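Ammonium transporter (Kuenenia stuttgartiensis, PDB 6EU6) probably senses ammonium at the membrane through an ammonium-transporter domain and relays the signal to a histidine kinase. Local coordinates at residues G186-K191 / D317-A322; A108-G113 / W176-A181; F58-F63 / L79-D84. All blocks are in the same frame, centred on the assembly; numbering follows the deposited sequence.

Contact 1: G186-K191 / D317-A322. With ZDM (nonyl 4-O-alpha-D-glucopyranosyl-beta-D-glucopyranoside), chain D.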
loop_
_atom_site.group_PDB
_atom_site.type_symbol
_atom_site.label_atom_id
_atom_site.label_comp_id
_atom_site.label_asym_id
_atom_site.label_seq_id
_atom_site.Cartn_x
_atom_site.Cartn_y
_atom_site.Cartn_z
ATOM N N GLY A 186 12.551 -30.826 -8.218
ATOM C CA GLY A 186 11.685 -31.954 -8.048
ATOM C C GLY A 186 10.528 -31.601 -7.151
ATOM O O GLY A 186 10.531 -30.561 -6.491
ATOM N N PRO A 187 9.553 -32.491 -7.070
ATOM C CA PRO A 187 8.372 -32.192 -6.238
ATOM C C PRO A 187 8.597 -32.225 -4.760
ATOM O O PRO A 187 9.578 -32.777 -4.243
ATOM C CB PRO A 187 7.357 -33.302 -6.613
ATOM C CG PRO A 187 8.017 -34.081 -7.744
ATOM C CD PRO A 187 9.491 -33.828 -7.667
ATOM N N ARG A 188 7.688 -31.603 -4.048
ATOM C CA ARG A 188 7.751 -31.698 -2.609
ATOM C C ARG A 188 7.555 -33.196 -2.241
ATOM O O ARG A 188 6.795 -33.934 -2.899
ATOM C CB ARG A 188 6.667 -30.798 -1.967
ATOM C CG ARG A 188 6.924 -29.290 -2.124
ATOM C CD ARG A 188 5.773 -28.452 -1.627
ATOM N NE ARG A 188 4.694 -28.520 -2.632
ATOM C CZ ARG A 188 3.539 -27.859 -2.558
ATOM N NH1 ARG A 188 3.295 -26.979 -1.579
ATOM N NH2 ARG A 188 2.702 -27.989 -3.531
ATOM N N ILE A 189 8.239 -33.625 -1.204
ATOM C CA ILE A 189 8.131 -34.988 -0.744
ATOM C C ILE A 189 6.736 -35.556 -0.622
ATOM O O ILE A 189 6.483 -36.673 -1.066
ATOM C CB ILE A 189 8.852 -35.268 0.599
ATOM C CG1 ILE A 189 8.222 -34.464 1.712
ATOM C CG2 ILE A 189 10.345 -35.089 0.418
ATOM C CD1 ILE A 189 9.003 -34.412 2.995
ATOM N N ASP A 190 5.795 -34.900 -0.012
ATOM C CA ASP A 190 4.484 -35.646 0.036
ATOM C C ASP A 190 3.508 -35.150 -1.003
ATOM O O ASP A 190 2.312 -35.204 -0.771
ATOM C CB ASP A 190 3.889 -35.438 1.410
ATOM C CG ASP A 190 4.156 -34.015 1.923
ATOM O OD1 ASP A 190 4.664 -33.162 1.087
ATOM O OD2 ASP A 190 3.956 -33.790 3.152
ATOM N N LYS A 191 3.975 -34.637 -2.152
ATOM C CA LYS A 191 3.017 -34.051 -3.078
ATOM C C LYS A 191 2.182 -35.143 -3.791
ATOM O O LYS A 191 0.968 -34.992 -3.993
ATOM C CB LYS A 191 3.758 -33.191 -4.130
ATOM C CG LYS A 191 2.873 -32.667 -5.272
ATOM C CD LYS A 191 1.727 -31.811 -4.738
ATOM C CE LYS A 191 0.802 -31.403 -5.871
ATOM N NZ LYS A 191 -0.319 -30.550 -5.391
ATOM N N ASP A 317 5.638 -29.818 -9.610
ATOM C CA ASP A 317 5.055 -29.310 -8.367
ATOM C C ASP A 317 5.375 -27.797 -8.192
ATOM O O ASP A 317 6.530 -27.403 -7.899
ATOM C CB ASP A 317 5.540 -30.102 -7.179
ATOM C CG ASP A 317 4.832 -29.698 -5.856
ATOM O OD1 ASP A 317 3.750 -29.075 -5.815
ATOM O OD2 ASP A 317 5.379 -30.033 -4.818
ATOM N N ASP A 318 4.319 -26.984 -8.308
ATOM C CA ASP A 318 4.428 -25.484 -8.343
ATOM C C ASP A 318 3.507 -24.944 -7.261
ATOM O O ASP A 318 2.273 -24.852 -7.450
ATOM C CB ASP A 318 3.971 -25.047 -9.687
ATOM C CG ASP A 318 4.018 -23.536 -9.891
ATOM O OD1 ASP A 318 4.270 -22.726 -8.927
ATOM O OD2 ASP A 318 3.705 -23.214 -11.065
ATOM N N PRO A 319 4.059 -24.741 -6.080
ATOM C CA PRO A 319 3.215 -24.447 -4.903
ATOM C C PRO A 319 2.320 -23.203 -5.051
ATOM O O PRO A 319 1.313 -23.141 -4.412
ATOM C CB PRO A 319 4.263 -24.206 -3.808
ATOM C CG PRO A 319 5.450 -25.036 -4.251
ATOM C CD PRO A 319 5.505 -24.817 -5.722
ATOM N N VAL A 320 2.656 -22.246 -5.922
ATOM C CA VAL A 320 1.845 -21.039 -6.103
ATOM C C VAL A 320 1.207 -20.926 -7.467
ATOM O O VAL A 320 0.674 -19.899 -7.775
ATOM C CB VAL A 320 2.656 -19.750 -5.836
ATOM C CG1 VAL A 320 3.327 -19.790 -4.461
ATOM C CG2 VAL A 320 3.650 -19.499 -6.929
ATOM N N SER A 321 1.326 -21.960 -8.285
ATOM C CA SER A 321 0.887 -21.973 -9.674
ATOM C C SER A 321 1.553 -20.879 -10.515
ATOM O O SER A 321 0.914 -20.264 -11.367
ATOM C CB SER A 321 -0.624 -21.905 -9.754
ATOM O OG SER A 321 -1.190 -22.909 -8.969
ATOM N N ALA A 322 2.809 -20.545 -10.180
ATOM C CA ALA A 322 3.564 -19.536 -10.884
ATOM C C ALA A 322 3.662 -19.802 -12.401
ATOM O O ALA A 322 3.625 -18.882 -13.234
ATOM C CB ALA A 322 4.948 -19.447 -10.323
HETATM C C1 ZDM D . 7.741 -36.312 -15.275
HETATM O O1 ZDM D . 7.131 -38.584 -9.924
HETATM C C2 ZDM D . 7.128 -37.340 -14.299
HETATM O O2 ZDM D . 3.795 -40.058 -9.196
HETATM C C3 ZDM D . 7.388 -37.217 -12.766
HETATM O O3 ZDM D . 6.567 -40.656 -13.038
HETATM C C4 ZDM D . 8.179 -35.951 -12.405
HETATM O O4 ZDM D . 4.120 -40.885 -11.721
HETATM C C5 ZDM D . 6.571 -40.407 -11.624
HETATM O O5 ZDM D . 9.193 -35.774 -13.374
HETATM C C6 ZDM D . 8.887 -35.413 -14.715
HETATM O O6 ZDM D . 7.021 -37.876 -7.250
HETATM C C7 ZDM D . 5.159 -40.077 -11.155
HETATM O O7 ZDM D . 8.044 -38.389 -12.233
HETATM C C8 ZDM D . 5.159 -40.121 -9.645
HETATM C C9 ZDM D . 5.988 -38.929 -9.133
HETATM C C10 ZDM D . 7.289 -39.121 -11.266
HETATM C C11 ZDM D . 6.553 -39.144 -7.734
HETATM O O16 ZDM D . 8.908 -33.964 -14.721
HETATM C C18 ZDM D . 8.279 -33.112 -15.679
HETATM C C19 ZDM D . 8.747 -33.332 -17.102
HETATM C C22 ZDM D . 8.913 -32.035 -17.876
HETATM C C25 ZDM D . 7.904 -31.876 -18.996
HETATM C C28 ZDM D . 7.906 -30.478 -19.631
HETATM C C31 ZDM D . 8.866 -30.351 -20.802
HETATM C C34 ZDM D . 8.449 -29.274 -21.778
HETATM O O49 ZDM D . 6.651 -35.671 -15.967
HETATM O O55 ZDM D . 7.607 -38.585 -14.774
HETATM C C57 ZDM D . 8.887 -36.057 -11.046
HETATM O O61 ZDM D . 7.899 -36.165 -10.020
HETATM O O HOH W 1 1.249 -25.173 -2.167
HETATM O O HOH W 2 1.454 -28.342 -6.967
#
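One residue, Arg188, holds the carboxylate of Asp317 with both its backbone and its side chain. Asp317 OD2 accepts twice. Arg188 N reaches the anti lone pair of Asp317 OD2 at 2.9 Å. Arg188 NE meets the syn side of Asp317 OD2 at 2.7 Å in a nearly straight bond (170°). Arg188 NH2 then takes the syn lone pair of Asp317 OD1, also at 2.7 Å. The result is a side-on, two-nitrogen salt bridge, with the guanidinium and carboxylate planes 31° apart. A bend at chi3 (-76°) brings NE beside Asp317 OD2. Pro319 packs over the centre of one guanidinium face, its CG 3.8 Å above the plane. The main chain from Arg188 to Lys191 forms a type I beta turn, and so does that from Asp318 to Ser321. The contact thus joins two loops of the ammonium-transporter fold, one leaving helix 167-185 and one entering helix 322-340. An alanine at Arg188 would probably leave Asp317 OD1 without its charged partner and OD2 without the NE bond, and Glu117, which pairs with NH1, would lose its mate too. The aliphatic chain of Lys191 crosses the acid at a slant, CD lying 3.6 Å from Asp317 OD1. Its NZ pairs with Glu311, and a water held by Asp317 OD1 bonds NZ weakly. On Pro187, CB rests 3.7 Å from Asp317 CB, while CG touches O61 of the bound maltoside at 3.1 Å. Nearby, Glu395 of helix 392-397 accepts from Ile189 N.

Contact 2: A108-G113 / W176-A181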
loop_
_atom_site.group_PDB
_atom_site.type_symbol
_atom_site.label_atom_id
_atom_site.label_comp_id
_atom_site.label_asym_id
_atom_site.label_seq_id
_atom_site.Cartn_x
_atom_site.Cartn_y
_atom_site.Cartn_z
ATOM N N ALA A 108 12.157 -11.734 -11.794
ATOM C CA ALA A 108 13.005 -12.645 -11.060
ATOM C C ALA A 108 12.331 -13.294 -9.873
ATOM O O ALA A 108 12.690 -14.407 -9.466
ATOM C CB ALA A 108 14.214 -11.840 -10.586
ATOM N N THR A 109 11.367 -12.593 -9.262
ATOM C CA THR A 109 10.791 -13.070 -8.033
ATOM C C THR A 109 9.774 -14.184 -8.268
ATOM O O THR A 109 9.448 -14.942 -7.323
ATOM C CB THR A 109 10.198 -11.933 -7.185
ATOM O OG1 THR A 109 10.007 -12.427 -5.877
ATOM C CG2 THR A 109 8.863 -11.476 -7.680
ATOM N N ILE A 110 9.271 -14.291 -9.498
ATOM C CA ILE A 110 8.408 -15.397 -9.885
ATOM C C ILE A 110 9.009 -16.761 -9.443
ATOM O O ILE A 110 8.313 -17.664 -8.937
ATOM C CB ILE A 110 8.182 -15.395 -11.421
ATOM C CG1 ILE A 110 7.327 -14.168 -11.758
ATOM C CG2 ILE A 110 7.459 -16.660 -11.891
ATOM C CD1 ILE A 110 7.325 -13.675 -13.206
ATOM N N LEU A 111 10.321 -16.907 -9.637
ATOM C CA LEU A 111 11.034 -18.113 -9.261
ATOM C C LEU A 111 10.665 -18.615 -7.892
ATOM O O LEU A 111 10.496 -19.796 -7.701
ATOM C CB LEU A 111 12.552 -17.781 -9.248
ATOM C CG LEU A 111 13.497 -18.903 -8.809
ATOM C CD1 LEU A 111 13.383 -20.143 -9.718
ATOM C CD2 LEU A 111 14.906 -18.411 -8.825
ATOM N N THR A 112 10.737 -17.749 -6.878
ATOM C CA THR A 112 10.704 -18.251 -5.499
ATOM C C THR A 112 9.478 -19.086 -5.181
ATOM O O THR A 112 9.555 -20.093 -4.462
ATOM C CB THR A 112 10.843 -17.178 -4.430
ATOM O OG1 THR A 112 9.706 -16.316 -4.493
ATOM C CG2 THR A 112 12.109 -16.400 -4.637
ATOM N N GLY A 113 8.339 -18.724 -5.710
ATOM C CA GLY A 113 7.147 -19.467 -5.360
ATOM C C GLY A 113 7.083 -20.826 -6.022
ATOM O O GLY A 113 6.454 -21.742 -5.500
ATOM N N TRP A 176 8.855 -19.488 -17.190
ATOM C CA TRP A 176 9.590 -20.622 -17.795
ATOM C C TRP A 176 10.906 -20.916 -17.060
ATOM O O TRP A 176 11.303 -22.082 -16.886
ATOM C CB TRP A 176 9.841 -20.380 -19.311
ATOM C CG TRP A 176 8.601 -20.177 -20.118
ATOM C CD1 TRP A 176 8.435 -19.273 -21.127
ATOM C CD2 TRP A 176 7.333 -20.831 -19.971
ATOM N NE1 TRP A 176 7.171 -19.329 -21.604
ATOM C CE2 TRP A 176 6.479 -20.295 -20.961
ATOM C CE3 TRP A 176 6.853 -21.873 -19.176
ATOM C CZ2 TRP A 176 5.174 -20.692 -21.108
ATOM C CZ3 TRP A 176 5.553 -22.285 -19.349
ATOM C CH2 TRP A 176 4.732 -21.684 -20.290
ATOM N N PHE A 177 11.561 -19.873 -16.557
ATOM C CA PHE A 177 12.696 -20.061 -15.681
ATOM C C PHE A 177 12.296 -20.770 -14.402
ATOM O O PHE A 177 12.947 -21.730 -13.985
ATOM C CB PHE A 177 13.329 -18.712 -15.372
ATOM C CG PHE A 177 14.647 -18.808 -14.651
ATOM C CD1 PHE A 177 15.757 -19.400 -15.251
ATOM C CD2 PHE A 177 14.780 -18.317 -13.341
ATOM C CE1 PHE A 177 16.976 -19.512 -14.560
ATOM C CE2 PHE A 177 15.996 -18.392 -12.679
ATOM C CZ PHE A 177 17.093 -19.020 -13.284
ATOM N N ALA A 178 11.185 -20.340 -13.807
ATOM C CA ALA A 178 10.645 -20.989 -12.658
ATOM C C ALA A 178 10.331 -22.456 -13.036
ATOM O O ALA A 178 10.502 -23.342 -12.220
ATOM C CB ALA A 178 9.353 -20.301 -12.201
ATOM N N MET A 179 9.771 -22.690 -14.227
ATOM C CA MET A 179 9.376 -24.049 -14.553
ATOM C C MET A 179 10.608 -25.003 -14.622
ATOM O O MET A 179 10.542 -26.135 -14.112
ATOM C CB MET A 179 8.657 -24.116 -15.890
ATOM C CG MET A 179 8.289 -25.533 -16.261
ATOM S SD MET A 179 7.240 -25.493 -17.728
ATOM C CE MET A 179 8.412 -25.702 -18.989
ATOM N N ALA A 180 11.693 -24.537 -15.240
ATOM C CA ALA A 180 12.922 -25.293 -15.197
ATOM C C ALA A 180 13.397 -25.544 -13.798
ATOM O O ALA A 180 13.875 -26.641 -13.443
ATOM C CB ALA A 180 14.015 -24.579 -15.990
ATOM N N ALA A 181 13.371 -24.496 -12.988
ATOM C CA ALA A 181 13.805 -24.671 -11.604
ATOM C C ALA A 181 12.912 -25.710 -10.837
ATOM O O ALA A 181 13.439 -26.583 -10.113
ATOM C CB ALA A 181 13.838 -23.315 -10.895
#
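Phe177 is the first residue of 176-181 to meet the other helix. Its CG stands anti to the backbone N (chi1 -171°), and ring atom CE2 comes to 4.0 Å from Leu111 CD2. The two side chains cross at a slant. Further out, the same ring meets that of Phe379 on helix 353-385 and packs on Ile135 of helix 121-144.

Ala178 follows, its CB directed toward 108-113. This small CB sits 4.0 Å from Leu111 CA and 4.1 Å from Ile110 CG2. It therefore packs on main chain as well as on a branch. The CA atoms of Leu111 and Ala178 are only 4.5 Å apart, and the helix axes approach to 8.3 Å.

One turn on, Ala181 CB touches Leu111 CD1 at 3.4 Å, tighter than normal carbon contact. Leu111 so spreads its two methyls, CD2 to Phe177 and CD1 to Ala181, with Ala178 close to its backbone. Ala181 also packs on Phe379. No hydrogen bond links the segments; the contact is wholly apolar and buried.

Helix 108-113 is kinked here. Leu111 N and Thr112 N lack bonds to the turn before and turn instead to carbonyls three residues back, weakly for Leu111. On another side of this helix, Thr109 bonds Asp50 and Thr112 bonds Glu31, and an ammonium ion, probably from the crystallisation liquor, bonds to Thr109 O and Thr112 OG1. Close packing of two roughly parallel helices, crossing at -33°, with alanines of one helix against Leu111 and Ile110 of the other, fits the core of the helical bundle of the ammonium-transporter family.

Contact 3: F58-F63 / L79-D84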
loop_
_atom_site.group_PDB
_atom_site.type_symbol
_atom_site.label_atom_id
_atom_site.label_comp_id
_atom_site.label_asym_id
_atom_site.label_seq_id
_atom_site.Cartn_x
_atom_site.Cartn_y
_atom_site.Cartn_z
ATOM N N PHE A 58 20.710 -5.763 -11.803
ATOM C CA PHE A 58 20.120 -5.060 -12.907
ATOM C C PHE A 58 20.773 -3.686 -13.049
ATOM O O PHE A 58 21.000 -3.240 -14.187
ATOM C CB PHE A 58 18.608 -4.873 -12.772
ATOM C CG PHE A 58 17.926 -4.438 -14.053
ATOM C CD1 PHE A 58 17.787 -5.293 -15.100
ATOM C CD2 PHE A 58 17.459 -3.186 -14.200
ATOM C CE1 PHE A 58 17.164 -4.893 -16.271
ATOM C CE2 PHE A 58 16.839 -2.765 -15.366
ATOM C CZ PHE A 58 16.661 -3.641 -16.393
ATOM N N PHE A 59 21.086 -3.033 -11.920
ATOM C CA PHE A 59 21.854 -1.795 -11.963
ATOM C C PHE A 59 23.207 -2.032 -12.667
ATOM O O PHE A 59 23.620 -1.232 -13.523
ATOM C CB PHE A 59 22.069 -1.239 -10.582
ATOM C CG PHE A 59 23.019 -0.065 -10.513
ATOM C CD1 PHE A 59 22.594 1.216 -10.800
ATOM C CD2 PHE A 59 24.316 -0.241 -10.106
ATOM C CE1 PHE A 59 23.483 2.288 -10.759
ATOM C CE2 PHE A 59 25.203 0.818 -10.058
ATOM C CZ PHE A 59 24.798 2.066 -10.406
ATOM N N SER A 60 23.876 -3.119 -12.345
ATOM C CA SER A 60 25.271 -3.274 -12.799
ATOM C C SER A 60 25.320 -3.673 -14.277
ATOM O O SER A 60 26.039 -3.046 -15.088
ATOM C CB SER A 60 25.975 -4.356 -11.989
ATOM O OG SER A 60 25.964 -3.984 -10.638
ATOM N N VAL A 61 24.639 -4.755 -14.609
ATOM C CA VAL A 61 24.679 -5.251 -15.993
ATOM C C VAL A 61 23.384 -5.377 -16.737
ATOM O O VAL A 61 23.327 -5.146 -17.986
ATOM C CB VAL A 61 25.470 -6.561 -16.100
ATOM C CG1 VAL A 61 26.808 -6.396 -15.432
ATOM C CG2 VAL A 61 24.752 -7.684 -15.466
ATOM N N GLY A 62 22.316 -5.709 -16.021
ATOM C CA GLY A 62 21.065 -6.014 -16.734
ATOM C C GLY A 62 20.535 -4.896 -17.601
ATOM O O GLY A 62 20.146 -5.099 -18.750
ATOM N N PHE A 63 20.463 -3.684 -17.047
ATOM C CA PHE A 63 19.926 -2.590 -17.789
ATOM C C PHE A 63 20.762 -2.385 -19.083
ATOM O O PHE A 63 20.202 -2.079 -20.140
ATOM C CB PHE A 63 19.888 -1.316 -16.970
ATOM C CG PHE A 63 19.241 -0.151 -17.687
ATOM C CD1 PHE A 63 17.852 0.055 -17.615
ATOM C CD2 PHE A 63 20.002 0.752 -18.456
ATOM C CE1 PHE A 63 17.252 1.097 -18.270
ATOM C CE2 PHE A 63 19.399 1.757 -19.161
ATOM C CZ PHE A 63 18.019 1.971 -19.060
ATOM N N LEU A 79 25.742 1.386 -21.049
ATOM C CA LEU A 79 24.849 1.772 -19.952
ATOM C C LEU A 79 24.958 0.811 -18.760
ATOM O O LEU A 79 24.093 0.775 -17.854
ATOM C CB LEU A 79 23.429 1.861 -20.424
ATOM C CG LEU A 79 23.138 2.952 -21.445
ATOM C CD1 LEU A 79 21.758 2.836 -22.034
ATOM C CD2 LEU A 79 23.323 4.306 -20.785
ATOM N N PHE A 80 26.057 0.082 -18.708
ATOM C CA PHE A 80 26.406 -0.617 -17.493
ATOM C C PHE A 80 26.622 0.367 -16.331
ATOM O O PHE A 80 27.222 1.445 -16.528
ATOM C CB PHE A 80 27.629 -1.511 -17.717
ATOM C CG PHE A 80 27.460 -2.419 -18.871
ATOM C CD1 PHE A 80 26.437 -3.371 -18.854
ATOM C CD2 PHE A 80 28.269 -2.307 -19.999
ATOM C CE1 PHE A 80 26.248 -4.218 -19.906
ATOM C CE2 PHE A 80 28.073 -3.148 -21.075
ATOM C CZ PHE A 80 27.064 -4.110 -21.043
ATOM N N PHE A 81 26.105 0.016 -15.133
ATOM C CA PHE A 81 26.222 0.869 -13.951
ATOM C C PHE A 81 25.567 2.221 -14.199
ATOM O O PHE A 81 25.990 3.255 -13.642
ATOM C CB PHE A 81 27.678 1.063 -13.532
ATOM C CG PHE A 81 28.389 -0.228 -13.268
ATOM C CD1 PHE A 81 28.092 -0.985 -12.128
ATOM C CD2 PHE A 81 29.335 -0.703 -14.148
ATOM C CE1 PHE A 81 28.708 -2.162 -11.899
ATOM C CE2 PHE A 81 29.953 -1.879 -13.912
ATOM C CZ PHE A 81 29.660 -2.602 -12.783
ATOM N N ALA A 82 24.590 2.204 -15.102
ATOM C CA ALA A 82 23.895 3.399 -15.538
ATOM C C ALA A 82 24.847 4.444 -16.153
ATOM O O ALA A 82 24.596 5.625 -16.048
ATOM C CB ALA A 82 23.136 4.003 -14.378
ATOM N N ASN A 83 25.876 3.988 -16.849
ATOM C CA ASN A 83 26.959 4.876 -17.333
ATOM C C ASN A 83 26.416 5.855 -18.347
ATOM O O ASN A 83 25.997 5.477 -19.425
ATOM C CB ASN A 83 28.127 4.034 -17.927
ATOM C CG ASN A 83 29.284 4.892 -18.438
ATOM O OD1 ASN A 83 29.098 6.023 -18.782
ATOM N ND2 ASN A 83 30.475 4.376 -18.363
ATOM N N ASP A 84 26.454 7.128 -17.950
ATOM C CA ASP A 84 26.029 8.254 -18.721
ATOM C C ASP A 84 24.554 8.303 -18.991
ATOM O O ASP A 84 24.120 8.908 -19.967
ATOM C CB ASP A 84 26.828 8.332 -20.024
ATOM C CG ASP A 84 28.179 8.885 -19.807
ATOM O OD1 ASP A 84 28.352 9.495 -18.716
ATOM O OD2 ASP A 84 29.053 8.704 -20.709
HETATM O O HOH W 3 23.242 -1.660 -16.482
#
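Phe81 N bonds to Ser60 O at 3.1 Å, with an angle of 140° at the hydrogen. The donor stands above the carbonyl plane. The same N-H makes a weak second bond to Phe59 O at 3.2 Å, so it is shared between two successive carbonyls of the helix. A water donates to Phe59 O and to Leu79 O and bridges the segments beside this fork. The helix has a wider pi-type turn here, where Phe63 N bonds back to Phe58 O. Ser60 OG bonds to Leu56 O within its own helix.

Around this polar centre lie aromatic rings. Phe81 CA rests over the face of the Phe59 ring, 4.2 Å from its centroid, a CH-pi contact. Phe59 CE2 in turn reaches the edge of the Phe81 ring, and the two side chains cross at about a right angle. With CG beside its backbone N (chi1 -57°), Phe81 swings its ring back over the helix. Ser60 O then lies 4.0 Å above the ring centre, and Ser60 CB is 3.5 Å from Phe81 CE1. The Phe80 ring turns an edge to Val61 O, with CE1 at 3.6 Å. Ala82 CB and Leu79 CD1 close the packing, against Phe59 CE1 and at the edge of the Phe63 ring.

Helix 93-114 backs the contact, Phe97 meeting both Phe63 and Ala82, and Phe59 packs on Met244 of the second subunit. The contact thus lays the loop that follows strand 75-76 against helix 40-67, near the subunit boundary.

Overall arrangement
From the N terminus, contact 3 comes first. It closes a short loop that holds the hairpin of strands 70-71 and 75-76, and ties its return to helix 40-67. The chain then enters helix 93-114, whose end supplies the first half of contact 2. That contact closes a longer loop back to helix 167-185. Contact 1 opens just beyond this helix and closes the widest loop, at the start of helix 322-340. The three follow in series; none nests or crosses. Contacts 1 and 2 touch, Pro319 CD lying 3.2 Å from Gly113 O. Contact 3 stands apart, its centre 35 Å from that of contact 1.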